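Local coordinates for protein histidinol dehydrogenase (Elizabethkingia anophelis NUHP1, PDB 6AN0) that probably catalyses the two successive NAD-dependent oxidations that turn L-histidinol into L-histidine, the last step of histidine biosynthesis, using one zinc ion per subunit, at residues Ser103-Lys108 with Ala151-Cys156; Lys108-Thr113 with Asn118-Ala123; Lys211-Gly216 with Asp388-Lys393. One frame throughout, in Å; residues are numbered along the deposited sequence.

Interaction 1: Ser103-Lys108 with Ala151-Cys156; sequences SQKENK and AQLAGC. With HIS (histidine), chain U.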
loop_
_atom_site.group_PDB
_atom_site.type_symbol
_atom_site.label_atom_id
_atom_site.label_comp_id
_atom_site.label_asym_id
_atom_site.label_seq_id
_atom_site.Cartn_x
_atom_site.Cartn_y
_atom_site.Cartn_z
ATOM N N SER A 103 -16.343 4.141 10.584
ATOM C CA SER A 103 -17.268 4.176 9.449
ATOM C C SER A 103 -16.651 3.573 8.194
ATOM O O SER A 103 -17.374 3.268 7.243
ATOM C CB SER A 103 -17.718 5.617 9.164
ATOM O OG SER A 103 -16.677 6.376 8.533
ATOM N N GLN A 104 -15.331 3.388 8.174
ATOM C CA GLN A 104 -14.639 2.871 7.000
ATOM C C GLN A 104 -14.721 1.352 6.886
ATOM O O GLN A 104 -14.289 0.800 5.864
ATOM C CB GLN A 104 -13.168 3.334 7.024
ATOM C CG GLN A 104 -13.037 4.875 7.026
ATOM C CD GLN A 104 -11.608 5.355 7.271
ATOM O OE1 GLN A 104 -10.709 4.550 7.527
ATOM N NE2 GLN A 104 -11.394 6.669 7.190
ATOM N N LYS A 105 -15.276 0.673 7.890
ATOM C CA LYS A 105 -15.438 -0.774 7.816
ATOM C C LYS A 105 -16.442 -1.114 6.723
ATOM O O LYS A 105 -17.485 -0.473 6.606
ATOM C CB LYS A 105 -15.926 -1.335 9.158
ATOM C CG LYS A 105 -14.964 -1.097 10.321
ATOM C CD LYS A 105 -15.421 -1.783 11.614
ATOM C CE LYS A 105 -14.358 -1.625 12.690
ATOM N NZ LYS A 105 -14.615 -2.411 13.930
ATOM N N GLU A 106 -16.123 -2.122 5.922
ATOM C CA GLU A 106 -16.968 -2.526 4.807
ATOM C C GLU A 106 -17.846 -3.705 5.200
ATOM O O GLU A 106 -17.497 -4.499 6.079
ATOM C CB GLU A 106 -16.116 -2.911 3.599
ATOM C CG GLU A 106 -15.295 -1.774 3.044
ATOM C CD GLU A 106 -14.576 -2.179 1.781
ATOM O OE1 GLU A 106 -13.599 -2.962 1.877
ATOM O OE2 GLU A 106 -15.016 -1.746 0.693
ATOM N N ASN A 107 -18.990 -3.821 4.534
ATOM C CA ASN A 107 -19.869 -4.966 4.728
ATOM C C ASN A 107 -19.506 -6.066 3.742
ATOM O O ASN A 107 -19.116 -5.790 2.605
ATOM C CB ASN A 107 -21.333 -4.567 4.546
ATOM C CG ASN A 107 -21.817 -3.629 5.628
ATOM O OD1 ASN A 107 -21.443 -3.765 6.794
ATOM N ND2 ASN A 107 -22.645 -2.665 5.248
ATOM N N LYS A 108 -19.620 -7.314 4.192
ATOM C CA LYS A 108 -19.398 -8.448 3.308
ATOM C C LYS A 108 -20.443 -8.440 2.203
ATOM O O LYS A 108 -21.631 -8.216 2.452
ATOM C CB LYS A 108 -19.460 -9.758 4.100
ATOM C CG LYS A 108 -19.336 -11.034 3.273
ATOM C CD LYS A 108 -19.108 -12.227 4.197
ATOM C CE LYS A 108 -19.541 -13.530 3.564
ATOM N NZ LYS A 108 -19.322 -14.664 4.510
ATOM N N ALA A 151 -5.655 1.171 14.329
ATOM C CA ALA A 151 -5.097 -0.140 14.644
ATOM C C ALA A 151 -6.015 -0.919 15.575
ATOM O O ALA A 151 -6.243 -2.118 15.380
ATOM C CB ALA A 151 -3.706 0.011 15.278
ATOM N N GLN A 152 -6.530 -0.261 16.615
ATOM C CA GLN A 152 -7.428 -0.945 17.538
ATOM C C GLN A 152 -8.724 -1.336 16.847
ATOM O O GLN A 152 -9.202 -2.463 17.013
ATOM C CB GLN A 152 -7.700 -0.065 18.765
ATOM C CG GLN A 152 -6.487 0.125 19.674
ATOM C CD GLN A 152 -6.134 -1.124 20.492
ATOM O OE1 GLN A 152 -6.337 -2.261 20.049
ATOM N NE2 GLN A 152 -5.609 -0.908 21.697
ATOM N N LEU A 153 -9.280 -0.437 16.033
ATOM C CA LEU A 153 -10.539 -0.716 15.354
ATOM C C LEU A 153 -10.418 -1.878 14.384
ATOM O O LEU A 153 -11.379 -2.641 14.207
ATOM C CB LEU A 153 -11.019 0.526 14.606
ATOM C CG LEU A 153 -11.655 1.630 15.451
ATOM C CD1 LEU A 153 -11.789 2.878 14.588
ATOM C CD2 LEU A 153 -13.021 1.182 15.965
ATOM N N ALA A 154 -9.258 -2.015 13.737
ATOM C CA ALA A 154 -9.012 -3.117 12.815
ATOM C C ALA A 154 -8.908 -4.467 13.518
ATOM O O ALA A 154 -9.039 -5.505 12.857
ATOM C CB ALA A 154 -7.720 -2.859 12.029
ATOM N N GLY A 155 -8.672 -4.481 14.827
ATOM C CA GLY A 155 -8.472 -5.730 15.542
ATOM C C GLY A 155 -7.031 -6.180 15.627
ATOM O O GLY A 155 -6.778 -7.364 15.884
ATOM N N CYS A 156 -6.077 -5.278 15.410
ATOM C CA CYS A 156 -4.661 -5.625 15.514
ATOM C C CYS A 156 -4.322 -6.015 16.955
ATOM O O CYS A 156 -4.564 -5.241 17.884
ATOM C CB CYS A 156 -3.802 -4.443 15.060
ATOM S SG CYS A 156 -4.165 -3.871 13.358
HETATM N N HIS U . -16.852 -7.303 4.867
HETATM C CA HIS U . -15.508 -7.714 5.228
HETATM C C HIS U . -15.485 -8.599 6.471
HETATM O O HIS U . -14.530 -8.559 7.255
HETATM C CB HIS U . -14.627 -6.489 5.435
HETATM C CG HIS U . -13.870 -6.081 4.211
HETATM N ND1 HIS U . -13.933 -6.787 3.030
HETATM C CD2 HIS U . -13.032 -5.043 3.985
HETATM C CE1 HIS U . -13.171 -6.198 2.128
HETATM N NE2 HIS U . -12.618 -5.136 2.680
HETATM O OXT HIS U . -16.408 -9.383 6.713
HETATM O O HOH W 1 -13.697 -2.843 16.197
#

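Interaction 2: Lys108-Thr113 with Asn118-Ala123; sequences KNIIET and NCWREA. With HIS (histidine), chain U.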
loop_
_atom_site.group_PDB
_atom_site.type_symbol
_atom_site.label_atom_id
_atom_site.label_comp_id
_atom_site.label_asym_id
_atom_site.label_seq_id
_atom_site.Cartn_x
_atom_site.Cartn_y
_atom_site.Cartn_z
ATOM N N LYS A 108 -19.620 -7.314 4.192
ATOM C CA LYS A 108 -19.398 -8.448 3.308
ATOM C C LYS A 108 -20.443 -8.440 2.203
ATOM O O LYS A 108 -21.631 -8.216 2.452
ATOM C CB LYS A 108 -19.460 -9.758 4.100
ATOM C CG LYS A 108 -19.336 -11.034 3.273
ATOM C CD LYS A 108 -19.108 -12.227 4.197
ATOM C CE LYS A 108 -19.541 -13.530 3.564
ATOM N NZ LYS A 108 -19.322 -14.664 4.510
ATOM N N ASN A 109 -19.994 -8.664 0.975
ATOM C CA ASN A 109 -20.850 -8.503 -0.200
ATOM C C ASN A 109 -20.561 -9.659 -1.153
ATOM O O ASN A 109 -19.598 -9.603 -1.924
ATOM C CB ASN A 109 -20.591 -7.153 -0.861
ATOM C CG ASN A 109 -21.606 -6.829 -1.939
ATOM O OD1 ASN A 109 -22.664 -7.447 -2.008
ATOM N ND2 ASN A 109 -21.286 -5.856 -2.786
ATOM N N ILE A 110 -21.397 -10.695 -1.119
ATOM C CA ILE A 110 -21.156 -11.873 -1.948
ATOM C C ILE A 110 -21.617 -11.605 -3.377
ATOM O O ILE A 110 -22.780 -11.263 -3.626
ATOM C CB ILE A 110 -21.835 -13.120 -1.364
ATOM C CG1 ILE A 110 -21.208 -13.462 -0.008
ATOM C CG2 ILE A 110 -21.641 -14.305 -2.311
ATOM C CD1 ILE A 110 -21.895 -14.610 0.712
ATOM N N ILE A 111 -20.696 -11.756 -4.323
ATOM C CA ILE A 111 -20.924 -11.449 -5.729
ATOM C C ILE A 111 -21.049 -12.769 -6.474
ATOM O O ILE A 111 -20.134 -13.600 -6.428
ATOM C CB ILE A 111 -19.772 -10.605 -6.308
ATOM C CG1 ILE A 111 -19.504 -9.368 -5.439
ATOM C CG2 ILE A 111 -19.998 -10.276 -7.786
ATOM C CD1 ILE A 111 -20.690 -8.447 -5.268
ATOM N N GLU A 112 -22.157 -12.962 -7.183
ATOM C CA GLU A 112 -22.256 -14.129 -8.056
ATOM C C GLU A 112 -21.797 -13.672 -9.430
ATOM O O GLU A 112 -22.563 -13.068 -10.184
ATOM C CB GLU A 112 -23.674 -14.700 -8.090
ATOM C CG GLU A 112 -23.770 -16.027 -8.866
ATOM C CD GLU A 112 -25.182 -16.591 -8.930
ATOM O OE1 GLU A 112 -25.381 -17.776 -8.577
ATOM O OE2 GLU A 112 -26.083 -15.843 -9.339
ATOM N N THR A 113 -20.541 -13.963 -9.772
ATOM C CA THR A 113 -20.011 -13.444 -11.032
ATOM C C THR A 113 -20.643 -14.137 -12.222
ATOM O O THR A 113 -20.877 -13.510 -13.263
ATOM C CB THR A 113 -18.486 -13.582 -11.065
ATOM O OG1 THR A 113 -18.118 -14.942 -10.803
ATOM C CG2 THR A 113 -17.864 -12.700 -9.998
ATOM N N ASN A 118 -19.382 -17.870 -6.604
ATOM C CA ASN A 118 -19.566 -16.802 -5.631
ATOM C C ASN A 118 -18.202 -16.336 -5.130
ATOM O O ASN A 118 -17.387 -17.156 -4.694
ATOM C CB ASN A 118 -20.432 -17.274 -4.458
ATOM C CG ASN A 118 -21.904 -17.383 -4.818
ATOM O OD1 ASN A 118 -22.447 -16.549 -5.548
ATOM N ND2 ASN A 118 -22.556 -18.418 -4.312
ATOM N N CYS A 119 -17.970 -15.019 -5.178
ATOM C CA CYS A 119 -16.709 -14.400 -4.778
ATOM C C CYS A 119 -16.974 -13.260 -3.801
ATOM O O CYS A 119 -17.965 -12.546 -3.922
ATOM C CB CYS A 119 -15.929 -13.830 -5.982
ATOM S SG CYS A 119 -15.615 -14.987 -7.338
ATOM N N TRP A 120 -16.060 -13.058 -2.854
ATOM C CA TRP A 120 -16.211 -11.924 -1.949
ATOM C C TRP A 120 -14.869 -11.642 -1.302
ATOM O O TRP A 120 -13.890 -12.359 -1.523
ATOM C CB TRP A 120 -17.305 -12.174 -0.895
ATOM C CG TRP A 120 -17.000 -13.246 0.141
ATOM C CD1 TRP A 120 -16.488 -13.058 1.394
ATOM C CD2 TRP A 120 -17.231 -14.656 0.010
ATOM N NE1 TRP A 120 -16.374 -14.265 2.048
ATOM C CE2 TRP A 120 -16.830 -15.261 1.224
ATOM C CE3 TRP A 120 -17.743 -15.465 -1.010
ATOM C CZ2 TRP A 120 -16.904 -16.640 1.434
ATOM C CZ3 TRP A 120 -17.821 -16.841 -0.795
ATOM C CH2 TRP A 120 -17.408 -17.409 0.420
ATOM N N ARG A 121 -14.818 -10.546 -0.548
ATOM C CA ARG A 121 -13.637 -10.208 0.235
ATOM C C ARG A 121 -14.024 -10.047 1.691
ATOM O O ARG A 121 -15.161 -9.669 2.013
ATOM C CB ARG A 121 -12.963 -8.892 -0.222
ATOM C CG ARG A 121 -12.594 -8.795 -1.666
ATOM C CD ARG A 121 -11.573 -7.642 -1.862
ATOM N NE ARG A 121 -12.165 -6.307 -1.727
ATOM C CZ ARG A 121 -11.491 -5.179 -1.945
ATOM N NH1 ARG A 121 -10.202 -5.233 -2.269
ATOM N NH2 ARG A 121 -12.084 -4.003 -1.822
ATOM N N GLU A 122 -13.040 -10.286 2.566
ATOM C CA GLU A 122 -13.164 -10.021 3.991
ATOM C C GLU A 122 -11.871 -9.402 4.498
ATOM O O GLU A 122 -10.775 -9.785 4.070
ATOM C CB GLU A 122 -13.451 -11.284 4.805
ATOM C CG GLU A 122 -14.680 -12.049 4.354
ATOM C CD GLU A 122 -15.068 -13.133 5.341
ATOM O OE1 GLU A 122 -14.651 -13.057 6.513
ATOM O OE2 GLU A 122 -15.796 -14.062 4.941
ATOM N N ALA A 123 -12.011 -8.481 5.447
ATOM C CA ALA A 123 -10.859 -7.862 6.087
ATOM C C ALA A 123 -10.365 -8.719 7.241
ATOM O O ALA A 123 -11.145 -9.370 7.941
ATOM C CB ALA A 123 -11.216 -6.469 6.611
HETATM N N HIS U . -16.852 -7.303 4.867
HETATM C CA HIS U . -15.508 -7.714 5.228
HETATM C C HIS U . -15.485 -8.599 6.471
HETATM O O HIS U . -14.530 -8.559 7.255
HETATM C CB HIS U . -14.627 -6.489 5.435
HETATM C CG HIS U . -13.870 -6.081 4.211
HETATM N ND1 HIS U . -13.933 -6.787 3.030
HETATM C CD2 HIS U . -13.032 -5.043 3.985
HETATM C CE1 HIS U . -13.171 -6.198 2.128
HETATM N NE2 HIS U . -12.618 -5.136 2.680
HETATM O OXT HIS U . -16.408 -9.383 6.713
HETATM O O HOH W 2 -17.126 -8.491 0.464
HETATM O O HOH W 3 -17.130 -8.658 -2.002
#

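Interaction 3: Lys211-Gly216 with Asp388-Lys393; sequences KIFGPG and DSFIKK. With HIS (histidine), chain U; EDO (1,2-ethanediol), chain D; EDO (1,2-ethanediol), chain E.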
loop_
_atom_site.group_PDB
_atom_site.type_symbol
_atom_site.label_atom_id
_atom_site.label_comp_id
_atom_site.label_asym_id
_atom_site.label_seq_id
_atom_site.Cartn_x
_atom_site.Cartn_y
_atom_site.Cartn_z
ATOM N N LYS A 211 4.145 -4.391 10.144
ATOM C CA LYS A 211 4.034 -3.115 9.445
ATOM C C LYS A 211 4.371 -2.004 10.434
ATOM O O LYS A 211 3.931 -2.045 11.588
ATOM C CB LYS A 211 2.625 -2.924 8.858
ATOM C CG LYS A 211 2.474 -1.713 7.940
ATOM C CD LYS A 211 1.170 -1.812 7.113
ATOM C CE LYS A 211 0.965 -0.596 6.213
ATOM N NZ LYS A 211 -0.229 -0.798 5.298
ATOM N N ILE A 212 5.150 -1.017 9.977
ATOM C CA ILE A 212 5.611 0.092 10.813
ATOM C C ILE A 212 5.029 1.401 10.288
ATOM O O ILE A 212 5.100 1.678 9.086
ATOM C CB ILE A 212 7.151 0.157 10.845
ATOM C CG1 ILE A 212 7.726 -1.116 11.495
ATOM C CG2 ILE A 212 7.633 1.436 11.549
ATOM C CD1 ILE A 212 9.253 -1.308 11.277
ATOM N N PHE A 213 4.484 2.209 11.201
ATOM C CA PHE A 213 3.818 3.472 10.907
ATOM C C PHE A 213 4.519 4.628 11.611
ATOM O O PHE A 213 5.046 4.467 12.716
ATOM C CB PHE A 213 2.372 3.462 11.403
ATOM C CG PHE A 213 1.478 2.515 10.677
ATOM C CD1 PHE A 213 0.594 2.986 9.720
ATOM C CD2 PHE A 213 1.508 1.152 10.959
ATOM C CE1 PHE A 213 -0.257 2.112 9.049
ATOM C CE2 PHE A 213 0.663 0.277 10.292
ATOM C CZ PHE A 213 -0.216 0.754 9.340
ATOM N N GLY A 214 4.462 5.812 11.001
ATOM C CA GLY A 214 4.847 7.036 11.677
ATOM C C GLY A 214 6.063 7.701 11.052
ATOM O O GLY A 214 7.077 7.056 10.798
ATOM N N PRO A 215 5.975 8.999 10.775
ATOM C CA PRO A 215 7.116 9.712 10.186
ATOM C C PRO A 215 8.169 10.088 11.219
ATOM O O PRO A 215 7.943 10.075 12.429
ATOM C CB PRO A 215 6.469 10.963 9.577
ATOM C CG PRO A 215 5.258 11.196 10.417
ATOM C CD PRO A 215 4.744 9.814 10.746
ATOM N N GLY A 216 9.345 10.420 10.708
ATOM C CA GLY A 216 10.465 10.831 11.526
ATOM C C GLY A 216 11.476 11.564 10.673
ATOM O O GLY A 216 11.194 11.951 9.536
ATOM N N ASP A 388 -7.998 1.075 6.222
ATOM C CA ASP A 388 -7.421 0.222 5.178
ATOM C C ASP A 388 -5.944 -0.081 5.410
ATOM O O ASP A 388 -5.435 -1.099 4.921
ATOM C CB ASP A 388 -7.519 0.889 3.803
ATOM C CG ASP A 388 -8.930 1.298 3.419
ATOM O OD1 ASP A 388 -9.834 1.299 4.276
ATOM O OD2 ASP A 388 -9.115 1.644 2.235
ATOM N N SER A 389 -5.223 0.827 6.075
ATOM C CA SER A 389 -3.786 0.661 6.258
ATOM C C SER A 389 -3.447 -0.465 7.222
ATOM O O SER A 389 -2.292 -0.898 7.263
ATOM C CB SER A 389 -3.151 1.966 6.775
ATOM O OG SER A 389 -3.582 3.081 6.024
ATOM N N PHE A 390 -4.414 -0.930 8.008
ATOM C CA PHE A 390 -4.141 -1.841 9.110
ATOM C C PHE A 390 -4.683 -3.242 8.870
ATOM O O PHE A 390 -4.628 -4.085 9.776
ATOM C CB PHE A 390 -4.717 -1.259 10.407
ATOM C CG PHE A 390 -4.032 0.014 10.845
ATOM C CD1 PHE A 390 -2.913 -0.036 11.677
ATOM C CD2 PHE A 390 -4.486 1.249 10.397
ATOM C CE1 PHE A 390 -2.274 1.128 12.080
ATOM C CE2 PHE A 390 -3.854 2.420 10.787
ATOM C CZ PHE A 390 -2.738 2.354 11.635
ATOM N N ILE A 391 -5.201 -3.516 7.671
ATOM C CA ILE A 391 -5.864 -4.775 7.370
ATOM C C ILE A 391 -5.303 -5.352 6.079
ATOM O O ILE A 391 -4.649 -4.665 5.292
ATOM C CB ILE A 391 -7.393 -4.593 7.239
ATOM C CG1 ILE A 391 -7.699 -3.584 6.123
ATOM C CG2 ILE A 391 -7.971 -4.119 8.554
ATOM C CD1 ILE A 391 -9.186 -3.511 5.735
ATOM N N LYS A 392 -5.583 -6.637 5.873
ATOM C CA LYS A 392 -5.474 -7.294 4.582
ATOM C C LYS A 392 -6.885 -7.632 4.126
ATOM O O LYS A 392 -7.716 -8.047 4.938
ATOM C CB LYS A 392 -4.637 -8.581 4.665
ATOM C CG LYS A 392 -3.253 -8.464 5.349
ATOM C CD LYS A 392 -3.276 -8.852 6.830
ATOM C CE LYS A 392 -3.502 -10.354 7.032
ATOM N NZ LYS A 392 -3.417 -10.777 8.469
ATOM N N LYS A 393 -7.158 -7.455 2.832
ATOM C CA LYS A 393 -8.449 -7.824 2.259
ATOM C C LYS A 393 -8.260 -9.147 1.530
ATOM O O LYS A 393 -7.641 -9.193 0.461
ATOM C CB LYS A 393 -8.983 -6.736 1.327
ATOM C CG LYS A 393 -9.163 -5.379 2.039
ATOM C CD LYS A 393 -9.999 -4.395 1.208
ATOM C CE LYS A 393 -10.146 -3.056 1.930
ATOM N NZ LYS A 393 -10.972 -2.078 1.153
HETATM N N HIS U . -16.852 -7.303 4.867
HETATM C CA HIS U . -15.508 -7.714 5.228
HETATM C C HIS U . -15.485 -8.599 6.471
HETATM O O HIS U . -14.530 -8.559 7.255
HETATM C CB HIS U . -14.627 -6.489 5.435
HETATM C CG HIS U . -13.870 -6.081 4.211
HETATM N ND1 HIS U . -13.933 -6.787 3.030
HETATM C CD2 HIS U . -13.032 -5.043 3.985
HETATM C CE1 HIS U . -13.171 -6.198 2.128
HETATM N NE2 HIS U . -12.618 -5.136 2.680
HETATM O OXT HIS U . -16.408 -9.383 6.713
HETATM C C1 EDO D . -1.521 4.431 3.550
HETATM O O1 EDO D . -2.555 3.446 3.429
HETATM C C2 EDO D . -0.660 3.960 4.715
HETATM O O2 EDO D . -0.360 2.596 4.462
HETATM C C1 EDO E . 12.346 14.707 5.098
HETATM O O1 EDO E . 13.629 14.924 5.704
HETATM C C2 EDO E . 11.535 13.758 5.971
HETATM O O2 EDO E . 12.417 12.769 6.514
#

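Interaction 1: Ser103-Lys108 with Ala151-Cys156
Lys-105 reaches across to the C-terminal turn of helix 142-154 and meets the backbone of Leu-153. The polar part is a weak hydrogen bond from Lys-105 NZ to Leu-153 O, 3.3 Å long. A water reinforces it, accepting from Lys-105 NZ at 2.5 Å and donating to Leu-153 O at 3.1 Å, which closes a small triangle. With CG anti to the carbonyl carbon (chi1 -61°) and the chain straight beyond it, the ammonium spans the gap at full length. The apolar part is slight: Lys-105 CE passes 4.4 Å from Leu-153 CB, and the two segments bury just 84 Å² between them. Within the helix end, Gly-155 takes a positive phi, and Cys-156 N bonds to Ala-151 O at 3.2 Å as Gly-155 N bonds to Gln-152 O, a Schellman motif. Separate from this bridge, Glu-106 O accepts from the N of the bound histidine at 3.1 Å. The contact lies at the surface, where the loop following helix 84-102 passes the end of helix 142-154; Leu-153 also packs on His-101 and Ala-102 of that earlier helix.

Interaction 2: Lys108-Thr113 with Asn118-Ala123
Ile-111 and Cys-119 form the antiparallel hydrogen-bonded pair at the centre of this contact. Ile-111 N gives to Cys-119 O, and Cys-119 N gives to Ile-111 O at 2.9 Å; both bonds are nearly straight, with N-H...O angles of 166° and 167°. Ile-111 O also receives a CA-H...O contact from Asn-118 CA at 3.3 Å, beside the non-hydrogen-bonded pair Glu-112 and Asn-118.

Toward Lys-108, before strand 111-114 begins, the two segments move apart and water replaces direct pairing. One water accepts from Asn-109 N and donates to Arg-121 O at 2.8 Å; a second donates to Asn-109 O at 2.6 Å and lies 3.3 Å from Arg-121 N. Arg-121 O is also a weak acceptor for ND1 of the bound histidine, whose carboxylate O accepts from Ala-123 N at 3.1 Å.

Among the side chains, Trp-120 NE1 donates to Glu-122 OE2 at 3.0 Å, with the acceptor close to the indole plane and using its anti lone pair. Lys-108, with an extended chain, brings CE over one indole face in a CH-pi contact, 3.8 Å from the centroid of the five-membered ring and 22° off its normal. Its NZ makes a long salt bridge to the same Glu-122 OE2, while Glu-122 OE1 pairs with Arg-124. Ile-110 CG1 lies near Trp-120 CE3.

Thr-113 OG1 bonds to Ser-367 O of the second subunit, and Glu-112 O accepts from Lys-99 NZ of the second subunit, which also packs on Ile-111, Cys-119 and Arg-121. The segments belong to the hairpin of strands 111-114 and 117-132. Strand 391-399 pairs with the other edge of strand 117-132, Phe-396 stacking on Trp-120.

Interaction 3: Lys211-Gly216 with Asp388-Lys393
Phe-213 and Phe-390 lie against each other in an offset stack, their centroids 4.2 Å apart and their planes 8° from parallel. The rings overlap face to face but displaced, so that Phe-213 CZ and Phe-390 CE1, 3.4 Å apart, each lie over the outer part of the other ring's face.

Followed outward, Phe-213 leaves the strand with its CB pointing toward the 388-393 segment and its CG anti to the carbonyl carbon (chi1 -67°), which carries the ring across. Along one side of the ring CD1 lies near Phe-390 CZ, and CE1 beyond it touches both Phe-390 CZ and Ser-389 CB, the latter at 3.7 Å. Along the other side CD2 and then CE2 run over Phe-390 CE1, CE2 at 3.5 Å. At the tip, CZ faces Phe-390 CE1 on one side and meets Ser-389 O at 3.4 Å near the ring plane.

The same Ser-389 O receives a 2.9 Å hydrogen bond from Lys-211 NZ. The donor is tilted 17° from the carbonyl plane, and the lysine reaches it with an extended chain. Ser-389 OG bonds to a 1,2-ethanediol, probably from the crystallisation liquor, and to Ser-386 N.

Phe-390 is further covered by Pro-150, Ala-151 and Ala-154 of helix 142-154. Lys-211 and Phe-213 bond through their backbones to Gly-130 of strand 117-132, Phe-213 also to Tyr-132, a predicted NAD(+)-binding residue. The arrangement is thus aromatic packing between strand 211-213 and the residue just before strand 391-399, against helix 142-154, in an ALDH-like fold whose mixed sheet has both strands pairing with strand 117-132.

Interaction 1 is a surface bridge, one lysine and a water against a helix end, whereas interactions 2 and 3 are partly buried and draw on the same mixed sheet. Interaction 2 is chiefly backbone pairing within a hairpin, at the outlying end of strand 117-132; interaction 3, much nearer the centre of the chain, relies on stacked rings and one lysine bond. Helix 142-154 joins interactions 1 and 3, since Ala-151 and Ala-154 pack on Phe-390 and Ile-391. The segments also meet around the bound histidine: Glu-106 OE1 and Lys-393 NZ form a salt bridge, Arg-121 packs on Lys-393, and Lys-108 is common to interactions 1 and 2.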